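Local coordinates for protein peptidase, C14 family (PDB 3BIJ) that is of uncertain function but probably acts as a caspase-like cysteine endopeptidase of family C14, cleaving peptide bonds within protein chains, at residues A[2-11]-A[71-82]; A[19-29]-A[163-174]. One frame throughout, in Å; residues are numbered along the deposited sequence.

How the contacts relate
Both contacts lie within the caspase-like domain, on opposite sides of the chain's centre, and their own centres are about 26 Å apart. Their segments alternate along the chain: 2-11, 19-29, 71-82, 163-174. Contact 1 pairs two parallel strands of the main sheet; contact 2 joins the loop that follows the first of these strands to the loop and helix start at 163-174. They meet past the end of strand 4-10, at Ser-82 of the longer strand 76-89: Ser-82 OG lies 3.0 Å from Arg-165 NH2, and both side chains also reach Asp-32 of helix 29-42. The sheet of contact 1 thus runs into the loop layer of contact 2, the region where caspase-like peptidases form their substrate cleft.

Contact 1: A[2-11]-A[71-82]; sequences PKGIALALGL and LGKGDIFMLSYS
Lys-3 and Asp-75 join the N-terminal end of a parallel strand pair, whose short axes approach to 4.6 Å at only 8°. Asp-75 OD1 accepts the backbone N of Lys-3 at 3.0 Å in a nearly straight bond (167°), while OD2 takes Lys-3 NZ in a salt bridge of 3.0 Å. The lysine CG sits between its backbone N and carbonyl carbon (chi1 48°), which lays the chain across the carboxylate, and a bend at the last torsion turns NZ back to it. Solvent reaches Pro-2, whose CB rests on Gly-74 O, and the Lys-3 side chain; the carboxylate itself is buried and held, OD2 also accepting Gly-72 N in the turn.

Beyond, the contact is largely buried and regular. Eight backbone bonds alternate between the strands, from Ile-76 N to Lys-3 O through to Leu-11 N to Ser-82 O. On one face Leu-9 CD1 meets Leu-79 CD1 at 4.0 Å and Leu-9 CB comes to the edge of the Tyr-81 ring; just past the strand, Leu-11 CD1 reaches Tyr-81 CE2 at 3.5 Å. On the other face segment 2-11 offers only glycine and alanine, and the larger Ile-76 and Met-78 come from 76-82: Ala-6 CB touches the selenomethionine Met-78 CB at 3.9 Å. Here a water donates to Leu-9 O at 2.7 Å and bonds Ser-80 OG at 2.6 Å, giving the buried hydroxyl a partner.

Helix 57-70 packs on Ile-5, Leu-7 and Phe-77, helix 29-42 on Ala-6, Ala-8 and Ser-80, while strands 46-51 and 127-133 extend the sheet beyond 4-10 and 76-89 respectively, an alpha-beta-alpha sandwich.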
loop_
_atom_site.group_PDB
_atom_site.type_symbol
_atom_site.label_atom_id
_atom_site.label_comp_id
_atom_site.label_asym_id
_atom_site.label_seq_id
_atom_site.Cartn_x
_atom_site.Cartn_y
_atom_site.Cartn_z
ATOM N N PRO A 2 -9.927 -47.516 -26.250
ATOM C CA PRO A 2 -10.275 -46.130 -25.825
ATOM C C PRO A 2 -9.530 -45.079 -26.647
ATOM O O PRO A 2 -8.314 -45.128 -26.753
ATOM C CB PRO A 2 -9.910 -46.029 -24.353
ATOM C CG PRO A 2 -10.137 -47.463 -23.906
ATOM C CD PRO A 2 -9.631 -48.343 -25.068
ATOM N N LYS A 3 -10.247 -44.130 -27.233
ATOM C CA LYS A 3 -9.584 -43.090 -28.024
ATOM C C LYS A 3 -9.809 -41.717 -27.389
ATOM O O LYS A 3 -10.341 -41.626 -26.280
ATOM C CB LYS A 3 -10.098 -43.115 -29.468
ATOM C CG LYS A 3 -11.612 -43.166 -29.577
ATOM C CD LYS A 3 -12.053 -43.476 -30.988
ATOM C CE LYS A 3 -13.563 -43.616 -31.064
ATOM N NZ LYS A 3 -14.028 -44.844 -30.362
ATOM N N GLY A 4 -9.424 -40.645 -28.076
ATOM C CA GLY A 4 -9.614 -39.335 -27.480
ATOM C C GLY A 4 -9.679 -38.163 -28.438
ATOM O O GLY A 4 -8.924 -38.102 -29.409
ATOM N N ILE A 5 -10.590 -37.233 -28.159
ATOM C CA ILE A 5 -10.762 -36.038 -28.977
ATOM C C ILE A 5 -10.638 -34.817 -28.077
ATOM O O ILE A 5 -11.304 -34.718 -27.049
ATOM C CB ILE A 5 -12.149 -35.989 -29.664
ATOM C CG1 ILE A 5 -12.269 -37.113 -30.685
ATOM C CG2 ILE A 5 -12.359 -34.619 -30.306
ATOM C CD1 ILE A 5 -13.630 -37.216 -31.322
ATOM N N ALA A 6 -9.792 -33.885 -28.484
ATOM C CA ALA A 6 -9.577 -32.677 -27.721
ATOM C C ALA A 6 -9.939 -31.441 -28.545
ATOM O O ALA A 6 -9.755 -31.416 -29.769
ATOM C CB ALA A 6 -8.116 -32.607 -27.276
ATOM N N LEU A 7 -10.451 -30.423 -27.855
ATOM C CA LEU A 7 -10.832 -29.149 -28.463
ATOM C C LEU A 7 -10.185 -28.022 -27.644
ATOM O O LEU A 7 -10.617 -27.732 -26.530
ATOM C CB LEU A 7 -12.351 -28.967 -28.431
ATOM C CG LEU A 7 -13.026 -28.242 -29.599
ATOM C CD1 LEU A 7 -14.391 -27.729 -29.140
ATOM C CD2 LEU A 7 -12.182 -27.102 -30.097
ATOM N N ALA A 8 -9.149 -27.397 -28.194
ATOM C CA ALA A 8 -8.457 -26.319 -27.507
ATOM C C ALA A 8 -8.974 -25.002 -28.062
ATOM O O ALA A 8 -8.863 -24.738 -29.259
ATOM C CB ALA A 8 -6.943 -26.433 -27.727
ATOM N N LEU A 9 -9.551 -24.185 -27.187
ATOM C CA LEU A 9 -10.095 -22.899 -27.578
ATOM C C LEU A 9 -9.290 -21.789 -26.943
ATOM O O LEU A 9 -8.976 -21.838 -25.755
ATOM C CB LEU A 9 -11.542 -22.771 -27.120
ATOM C CG LEU A 9 -12.534 -23.847 -27.579
ATOM C CD1 LEU A 9 -13.900 -23.579 -26.957
ATOM C CD2 LEU A 9 -12.632 -23.841 -29.097
ATOM N N GLY A 10 -8.965 -20.779 -27.739
ATOM C CA GLY A 10 -8.207 -19.648 -27.241
ATOM C C GLY A 10 -8.646 -18.383 -27.959
ATOM O O GLY A 10 -8.601 -18.310 -29.190
ATOM N N LEU A 11 -9.088 -17.386 -27.198
ATOM C CA LEU A 11 -9.532 -16.137 -27.801
ATOM C C LEU A 11 -8.909 -14.938 -27.135
ATOM O O LEU A 11 -9.327 -14.547 -26.049
ATOM C CB LEU A 11 -11.046 -15.997 -27.701
ATOM C CG LEU A 11 -11.855 -17.137 -28.300
ATOM C CD1 LEU A 11 -12.182 -18.152 -27.226
ATOM C CD2 LEU A 11 -13.121 -16.569 -28.905
ATOM N N LEU A 71 -17.131 -40.304 -30.252
ATOM C CA LEU A 71 -16.705 -41.191 -29.192
ATOM C C LEU A 71 -17.826 -41.807 -28.369
ATOM O O LEU A 71 -18.944 -41.287 -28.300
ATOM C CB LEU A 71 -15.679 -40.479 -28.305
ATOM C CG LEU A 71 -15.911 -38.994 -28.074
ATOM C CD1 LEU A 71 -16.989 -38.833 -27.024
ATOM C CD2 LEU A 71 -14.620 -38.313 -27.634
ATOM N N GLY A 72 -17.509 -42.953 -27.778
ATOM C CA GLY A 72 -18.467 -43.671 -26.965
ATOM C C GLY A 72 -17.854 -44.220 -25.691
ATOM O O GLY A 72 -16.756 -43.819 -25.290
ATOM N N LYS A 73 -18.576 -45.140 -25.058
ATOM C CA LYS A 73 -18.151 -45.774 -23.810
ATOM C C LYS A 73 -16.673 -46.120 -23.805
ATOM O O LYS A 73 -16.189 -46.875 -24.650
ATOM C CB LYS A 73 -18.984 -47.042 -23.538
ATOM C CG LYS A 73 -18.930 -48.123 -24.644
ATOM C CD LYS A 73 -19.920 -49.291 -24.400
ATOM C CE LYS A 73 -19.822 -50.384 -25.487
ATOM N NZ LYS A 73 -20.091 -49.921 -26.891
ATOM N N GLY A 74 -15.954 -45.558 -22.840
ATOM C CA GLY A 74 -14.530 -45.819 -22.743
ATOM C C GLY A 74 -13.653 -44.710 -23.309
ATOM O O GLY A 74 -12.507 -44.542 -22.897
ATOM N N ASP A 75 -14.180 -43.949 -24.257
ATOM C CA ASP A 75 -13.396 -42.884 -24.843
ATOM C C ASP A 75 -13.350 -41.689 -23.903
ATOM O O ASP A 75 -13.910 -41.725 -22.804
ATOM C CB ASP A 75 -13.981 -42.471 -26.192
ATOM C CG ASP A 75 -14.133 -43.645 -27.144
ATOM O OD1 ASP A 75 -13.232 -44.510 -27.170
ATOM O OD2 ASP A 75 -15.149 -43.689 -27.871
ATOM N N ILE A 76 -12.681 -40.628 -24.340
ATOM C CA ILE A 76 -12.559 -39.426 -23.533
ATOM C C ILE A 76 -12.476 -38.141 -24.367
ATOM O O ILE A 76 -11.702 -38.037 -25.319
ATOM C CB ILE A 76 -11.318 -39.510 -22.637
ATOM C CG1 ILE A 76 -11.138 -38.187 -21.876
ATOM C CG2 ILE A 76 -10.079 -39.820 -23.479
ATOM C CD1 ILE A 76 -9.980 -38.184 -20.891
ATOM N N PHE A 77 -13.280 -37.160 -23.986
ATOM C CA PHE A 77 -13.311 -35.877 -24.663
ATOM C C PHE A 77 -12.633 -34.831 -23.784
ATOM O O PHE A 77 -12.899 -34.751 -22.586
ATOM C CB PHE A 77 -14.753 -35.462 -24.924
ATOM C CG PHE A 77 -14.885 -34.098 -25.519
ATOM C CD1 PHE A 77 -14.325 -33.809 -26.752
ATOM C CD2 PHE A 77 -15.579 -33.096 -24.853
ATOM C CE1 PHE A 77 -14.454 -32.537 -27.319
ATOM C CE2 PHE A 77 -15.717 -31.820 -25.410
ATOM C CZ PHE A 77 -15.154 -31.544 -26.644
HETATM N N MSE A 78 -11.750 -34.038 -24.376
HETATM C CA MSE A 78 -11.066 -33.000 -23.634
HETATM C C MSE A 78 -11.395 -31.625 -24.199
HETATM O O MSE A 78 -11.218 -31.375 -25.396
HETATM C CB MSE A 78 -9.559 -33.197 -23.688
HETATM C CG MSE A 78 -8.826 -32.277 -22.753
HETATM SE SE MSE A 78 -6.943 -32.252 -23.023
HETATM C CE MSE A 78 -6.680 -30.350 -23.129
ATOM N N LEU A 79 -11.863 -30.733 -23.332
ATOM C CA LEU A 79 -12.199 -29.371 -23.737
ATOM C C LEU A 79 -11.440 -28.369 -22.888
ATOM O O LEU A 79 -11.603 -28.337 -21.673
ATOM C CB LEU A 79 -13.700 -29.117 -23.577
ATOM C CG LEU A 79 -14.215 -27.685 -23.794
ATOM C CD1 LEU A 79 -13.776 -27.153 -25.152
ATOM C CD2 LEU A 79 -15.748 -27.691 -23.706
ATOM N N SER A 80 -10.604 -27.561 -23.523
ATOM C CA SER A 80 -9.861 -26.551 -22.792
ATOM C C SER A 80 -10.294 -25.212 -23.365
ATOM O O SER A 80 -10.580 -25.117 -24.557
ATOM C CB SER A 80 -8.349 -26.731 -22.954
ATOM O OG SER A 80 -7.954 -26.505 -24.290
ATOM N N TYR A 81 -10.352 -24.188 -22.518
ATOM C CA TYR A 81 -10.780 -22.871 -22.958
ATOM C C TYR A 81 -10.087 -21.727 -22.247
ATOM O O TYR A 81 -10.013 -21.687 -21.018
ATOM C CB TYR A 81 -12.300 -22.714 -22.772
ATOM C CG TYR A 81 -12.833 -21.295 -22.942
ATOM C CD1 TYR A 81 -12.977 -20.431 -21.849
ATOM C CD2 TYR A 81 -13.169 -20.810 -24.203
ATOM C CE1 TYR A 81 -13.441 -19.119 -22.019
ATOM C CE2 TYR A 81 -13.626 -19.507 -24.387
ATOM C CZ TYR A 81 -13.760 -18.664 -23.296
ATOM O OH TYR A 81 -14.202 -17.372 -23.482
ATOM N N SER A 82 -9.570 -20.799 -23.038
ATOM C CA SER A 82 -8.947 -19.615 -22.495
ATOM C C SER A 82 -9.570 -18.446 -23.223
ATOM O O SER A 82 -9.447 -18.305 -24.441
ATOM C CB SER A 82 -7.430 -19.643 -22.671
ATOM O OG SER A 82 -6.849 -20.492 -21.702
HETATM O O HOH W 1 -7.602 -23.921 -24.616
#

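Contact 2: A[19-29]-A[163-174]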
loop_
_atom_site.group_PDB
_atom_site.type_symbol
_atom_site.label_atom_id
_atom_site.label_comp_id
_atom_site.label_asym_id
_atom_site.label_seq_id
_atom_site.Cartn_x
_atom_site.Cartn_y
_atom_site.Cartn_z
ATOM N N TYR A 19 -19.831 -7.026 -29.604
ATOM C CA TYR A 19 -19.695 -6.666 -28.200
ATOM C C TYR A 19 -19.697 -5.160 -27.955
ATOM O O TYR A 19 -18.885 -4.644 -27.186
ATOM C CB TYR A 19 -18.421 -7.285 -27.648
ATOM C CG TYR A 19 -18.503 -8.781 -27.470
ATOM C CD1 TYR A 19 -19.028 -9.325 -26.306
ATOM C CD2 TYR A 19 -18.026 -9.646 -28.450
ATOM C CE1 TYR A 19 -19.070 -10.696 -26.103
ATOM C CE2 TYR A 19 -18.060 -11.027 -28.271
ATOM C CZ TYR A 19 -18.579 -11.552 -27.087
ATOM O OH TYR A 19 -18.564 -12.915 -26.868
ATOM N N GLY A 20 -20.612 -4.458 -28.620
ATOM C CA GLY A 20 -20.720 -3.020 -28.445
ATOM C C GLY A 20 -19.414 -2.247 -28.525
ATOM O O GLY A 20 -19.207 -1.312 -27.757
ATOM N N GLY A 21 -18.525 -2.633 -29.436
ATOM C CA GLY A 21 -17.269 -1.915 -29.577
ATOM C C GLY A 21 -16.118 -2.403 -28.720
ATOM O O GLY A 21 -15.020 -1.853 -28.771
ATOM N N TRP A 22 -16.360 -3.440 -27.934
ATOM C CA TRP A 22 -15.330 -4.004 -27.069
ATOM C C TRP A 22 -14.609 -5.119 -27.813
ATOM O O TRP A 22 -15.255 -6.001 -28.379
ATOM C CB TRP A 22 -15.979 -4.580 -25.818
ATOM C CG TRP A 22 -14.998 -5.096 -24.823
ATOM C CD1 TRP A 22 -14.031 -4.379 -24.193
ATOM C CD2 TRP A 22 -14.959 -6.408 -24.255
ATOM N NE1 TRP A 22 -13.402 -5.150 -23.252
ATOM C CE2 TRP A 22 -13.954 -6.402 -23.267
ATOM C CE3 TRP A 22 -15.682 -7.586 -24.474
ATOM C CZ2 TRP A 22 -13.652 -7.522 -22.505
ATOM C CZ3 TRP A 22 -15.380 -8.699 -23.716
ATOM C CH2 TRP A 22 -14.375 -8.657 -22.739
ATOM N N ALA A 23 -13.282 -5.096 -27.806
ATOM C CA ALA A 23 -12.508 -6.124 -28.497
ATOM C C ALA A 23 -12.086 -7.275 -27.574
ATOM O O ALA A 23 -11.619 -8.322 -28.043
ATOM C CB ALA A 23 -11.274 -5.495 -29.146
ATOM N N GLY A 24 -12.252 -7.072 -26.269
ATOM C CA GLY A 24 -11.883 -8.087 -25.298
ATOM C C GLY A 24 -10.474 -8.600 -25.510
ATOM O O GLY A 24 -10.218 -9.800 -25.444
ATOM N N LYS A 25 -9.551 -7.684 -25.769
ATOM C CA LYS A 25 -8.158 -8.042 -26.009
ATOM C C LYS A 25 -7.457 -8.715 -24.831
ATOM O O LYS A 25 -7.615 -8.318 -23.670
ATOM C CB LYS A 25 -7.374 -6.795 -26.426
ATOM C CG LYS A 25 -7.653 -6.321 -27.861
ATOM C CD LYS A 25 -6.537 -6.728 -28.837
ATOM C CE LYS A 25 -6.311 -8.251 -28.822
ATOM N NZ LYS A 25 -5.178 -8.744 -29.684
ATOM N N LEU A 26 -6.694 -9.751 -25.158
ATOM C CA LEU A 26 -5.900 -10.512 -24.193
ATOM C C LEU A 26 -4.686 -11.002 -24.966
ATOM O O LEU A 26 -4.716 -11.044 -26.193
ATOM C CB LEU A 26 -6.685 -11.708 -23.649
ATOM C CG LEU A 26 -7.899 -11.382 -22.774
ATOM C CD1 LEU A 26 -8.719 -12.631 -22.558
ATOM C CD2 LEU A 26 -7.447 -10.791 -21.448
ATOM N N ASN A 27 -3.619 -11.375 -24.281
ATOM C CA ASN A 27 -2.463 -11.815 -25.034
ATOM C C ASN A 27 -1.736 -12.996 -24.440
ATOM O O ASN A 27 -0.546 -12.916 -24.156
ATOM C CB ASN A 27 -1.509 -10.637 -25.221
ATOM C CG ASN A 27 -1.245 -9.900 -23.931
ATOM O OD1 ASN A 27 -0.735 -10.481 -22.977
ATOM N ND2 ASN A 27 -1.589 -8.620 -23.890
ATOM N N ALA A 28 -2.461 -14.097 -24.274
ATOM C CA ALA A 28 -1.904 -15.318 -23.717
ATOM C C ALA A 28 -2.900 -16.456 -23.878
ATOM O O ALA A 28 -2.597 -17.601 -23.556
ATOM C CB ALA A 28 -1.571 -15.118 -22.245
ATOM N N CYS A 29 -4.087 -16.145 -24.382
ATOM C CA CYS A 29 -5.100 -17.162 -24.570
ATOM C C CYS A 29 -4.752 -18.088 -25.722
ATOM O O CYS A 29 -4.943 -19.296 -25.620
ATOM C CB CYS A 29 -6.465 -16.508 -24.780
ATOM S SG CYS A 29 -6.995 -15.574 -23.321
ATOM N N ARG A 163 -4.249 -8.029 -16.192
ATOM C CA ARG A 163 -5.518 -8.278 -16.873
ATOM C C ARG A 163 -6.208 -9.549 -16.381
ATOM O O ARG A 163 -5.572 -10.570 -16.139
ATOM C CB ARG A 163 -5.311 -8.405 -18.391
ATOM C CG ARG A 163 -4.648 -7.212 -19.053
ATOM C CD ARG A 163 -4.368 -7.472 -20.531
ATOM N NE ARG A 163 -3.632 -8.721 -20.743
ATOM C CZ ARG A 163 -2.430 -8.989 -20.231
ATOM N NH1 ARG A 163 -1.818 -8.093 -19.470
ATOM N NH2 ARG A 163 -1.838 -10.154 -20.473
ATOM N N TYR A 164 -7.524 -9.477 -16.257
ATOM C CA TYR A 164 -8.305 -10.612 -15.818
ATOM C C TYR A 164 -9.204 -11.038 -16.977
ATOM O O TYR A 164 -9.686 -10.208 -17.742
ATOM C CB TYR A 164 -9.124 -10.213 -14.597
ATOM C CG TYR A 164 -8.291 -9.974 -13.354
ATOM C CD1 TYR A 164 -7.725 -11.046 -12.659
ATOM C CD2 TYR A 164 -8.113 -8.690 -12.841
ATOM C CE1 TYR A 164 -7.014 -10.849 -11.474
ATOM C CE2 TYR A 164 -7.401 -8.478 -11.654
ATOM C CZ TYR A 164 -6.862 -9.560 -10.980
ATOM O OH TYR A 164 -6.207 -9.390 -9.788
ATOM N N ARG A 165 -9.423 -12.341 -17.101
ATOM C CA ARG A 165 -10.220 -12.883 -18.183
ATOM C C ARG A 165 -11.721 -12.833 -17.951
ATOM O O ARG A 165 -12.434 -13.817 -18.146
ATOM C CB ARG A 165 -9.745 -14.303 -18.468
ATOM C CG ARG A 165 -8.299 -14.340 -18.950
ATOM C CD ARG A 165 -7.815 -15.750 -19.265
ATOM N NE ARG A 165 -6.503 -15.747 -19.897
ATOM C CZ ARG A 165 -5.833 -16.839 -20.242
ATOM N NH1 ARG A 165 -4.641 -16.718 -20.820
ATOM N NH2 ARG A 165 -6.355 -18.043 -20.006
ATOM N N ALA A 166 -12.198 -11.667 -17.538
ATOM C CA ALA A 166 -13.622 -11.478 -17.300
ATOM C C ALA A 166 -14.073 -10.226 -18.033
ATOM O O ALA A 166 -13.414 -9.184 -17.978
ATOM C CB ALA A 166 -13.894 -11.333 -15.813
HETATM N N MSE A 167 -15.203 -10.329 -18.717
HETATM C CA MSE A 167 -15.730 -9.192 -19.440
HETATM C C MSE A 167 -16.260 -8.192 -18.412
HETATM O O MSE A 167 -16.942 -8.576 -17.451
HETATM C CB MSE A 167 -16.839 -9.651 -20.391
HETATM C CG MSE A 167 -17.565 -8.533 -21.108
HETATM SE SE MSE A 167 -18.838 -9.219 -22.429
HETATM C CE MSE A 167 -20.049 -10.183 -21.230
ATOM N N PRO A 168 -15.915 -6.900 -18.566
ATOM C CA PRO A 168 -16.403 -5.904 -17.607
ATOM C C PRO A 168 -17.924 -5.790 -17.635
ATOM O O PRO A 168 -18.538 -5.838 -18.698
ATOM C CB PRO A 168 -15.686 -4.628 -18.037
ATOM C CG PRO A 168 -15.383 -4.865 -19.477
ATOM C CD PRO A 168 -14.967 -6.295 -19.515
ATOM N N GLN A 169 -18.524 -5.642 -16.462
ATOM C CA GLN A 169 -19.971 -5.560 -16.353
ATOM C C GLN A 169 -20.609 -4.549 -17.284
ATOM O O GLN A 169 -21.684 -4.792 -17.830
ATOM C CB GLN A 169 -20.372 -5.259 -14.917
ATOM C CG GLN A 169 -20.024 -6.373 -13.959
ATOM C CD GLN A 169 -20.548 -6.115 -12.566
ATOM O OE1 GLN A 169 -20.361 -6.933 -11.665
ATOM N NE2 GLN A 169 -21.213 -4.974 -12.376
ATOM N N SER A 170 -19.965 -3.407 -17.470
ATOM C CA SER A 170 -20.533 -2.409 -18.361
ATOM C C SER A 170 -20.707 -2.975 -19.770
ATOM O O SER A 170 -21.776 -2.854 -20.371
ATOM C CB SER A 170 -19.645 -1.181 -18.381
ATOM O OG SER A 170 -19.584 -0.656 -17.068
ATOM N N VAL A 171 -19.654 -3.607 -20.283
ATOM C CA VAL A 171 -19.680 -4.208 -21.606
ATOM C C VAL A 171 -20.710 -5.327 -21.676
ATOM O O VAL A 171 -21.383 -5.489 -22.686
ATOM C CB VAL A 171 -18.303 -4.789 -21.975
ATOM C CG1 VAL A 171 -18.388 -5.561 -23.292
ATOM C CG2 VAL A 171 -17.287 -3.668 -22.093
ATOM N N ALA A 172 -20.832 -6.101 -20.603
ATOM C CA ALA A 172 -21.778 -7.205 -20.579
ATOM C C ALA A 172 -23.201 -6.726 -20.843
ATOM O O ALA A 172 -23.932 -7.343 -21.617
ATOM C CB ALA A 172 -21.713 -7.914 -19.246
HETATM N N MSE A 173 -23.589 -5.631 -20.194
HETATM C CA MSE A 173 -24.925 -5.070 -20.349
HETATM C C MSE A 173 -25.070 -4.382 -21.697
HETATM O O MSE A 173 -26.091 -4.511 -22.380
HETATM C CB MSE A 173 -25.207 -4.069 -19.229
HETATM C CG MSE A 173 -25.004 -4.643 -17.821
HETATM SE SE MSE A 173 -25.330 -3.354 -16.381
HETATM C CE MSE A 173 -23.887 -2.085 -16.807
ATOM N N ARG A 174 -24.044 -3.631 -22.071
ATOM C CA ARG A 174 -24.063 -2.935 -23.344
ATOM C C ARG A 174 -24.211 -3.962 -24.479
ATOM O O ARG A 174 -24.997 -3.761 -25.408
ATOM C CB ARG A 174 -22.773 -2.122 -23.518
ATOM C CG ARG A 174 -22.812 -1.167 -24.714
ATOM C CD ARG A 174 -21.428 -0.729 -25.133
ATOM N NE ARG A 174 -20.937 0.437 -24.419
ATOM C CZ ARG A 174 -19.679 0.872 -24.499
ATOM N NH1 ARG A 174 -19.292 1.957 -23.831
ATOM N NH2 ARG A 174 -18.792 0.212 -25.234
#
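Cys-29 and Arg-165 meet in what is probably an S1-type pocket; beside it lies the loop of Trp-22, whose indole meets the ring of His-84 in the family's SGHG motif. Trp-22 CG stands anti to the backbone N (chi1 -176°), which carries the ring across to the start of helix 169-178. Val-171 CG2 lies over the five-membered ring in a CH-pi contact, 4.0 Å from its centroid and 17° off the normal; Gly-24 CA backs the opposite face. The benzo end runs into selenomethionine Met-167, with Trp-22 CZ3 3.4 Å from its CG, and into Pro-168, whose CD is 3.5 Å from Trp-22 CZ2. Replacing Trp-22 by an alanine would probably open a gap between Met-167, Pro-168 and Val-171 and remove the indole face under Val-171 CG2. Met-167 SE makes oblique Met-aromatic contacts with both rings, Trp-22 and Tyr-19.

Arg-174 NH2 donates to Gly-20 O at 3.0 Å, and Phe-219 of the second subunit packs against Trp-22. Cys-29 SG lies over one face of the Arg-165 guanidinium, 3.5 Å from NE. Asp-32 and Asp-133 O take NH2, beside Ser-82; Asp-216 holds NH1. Cys-29, Asp-32, Ser-82 and Asp-133 match the acidic S1 pocket of metacaspases, so Arg-165 probably sits where a substrate arginine would.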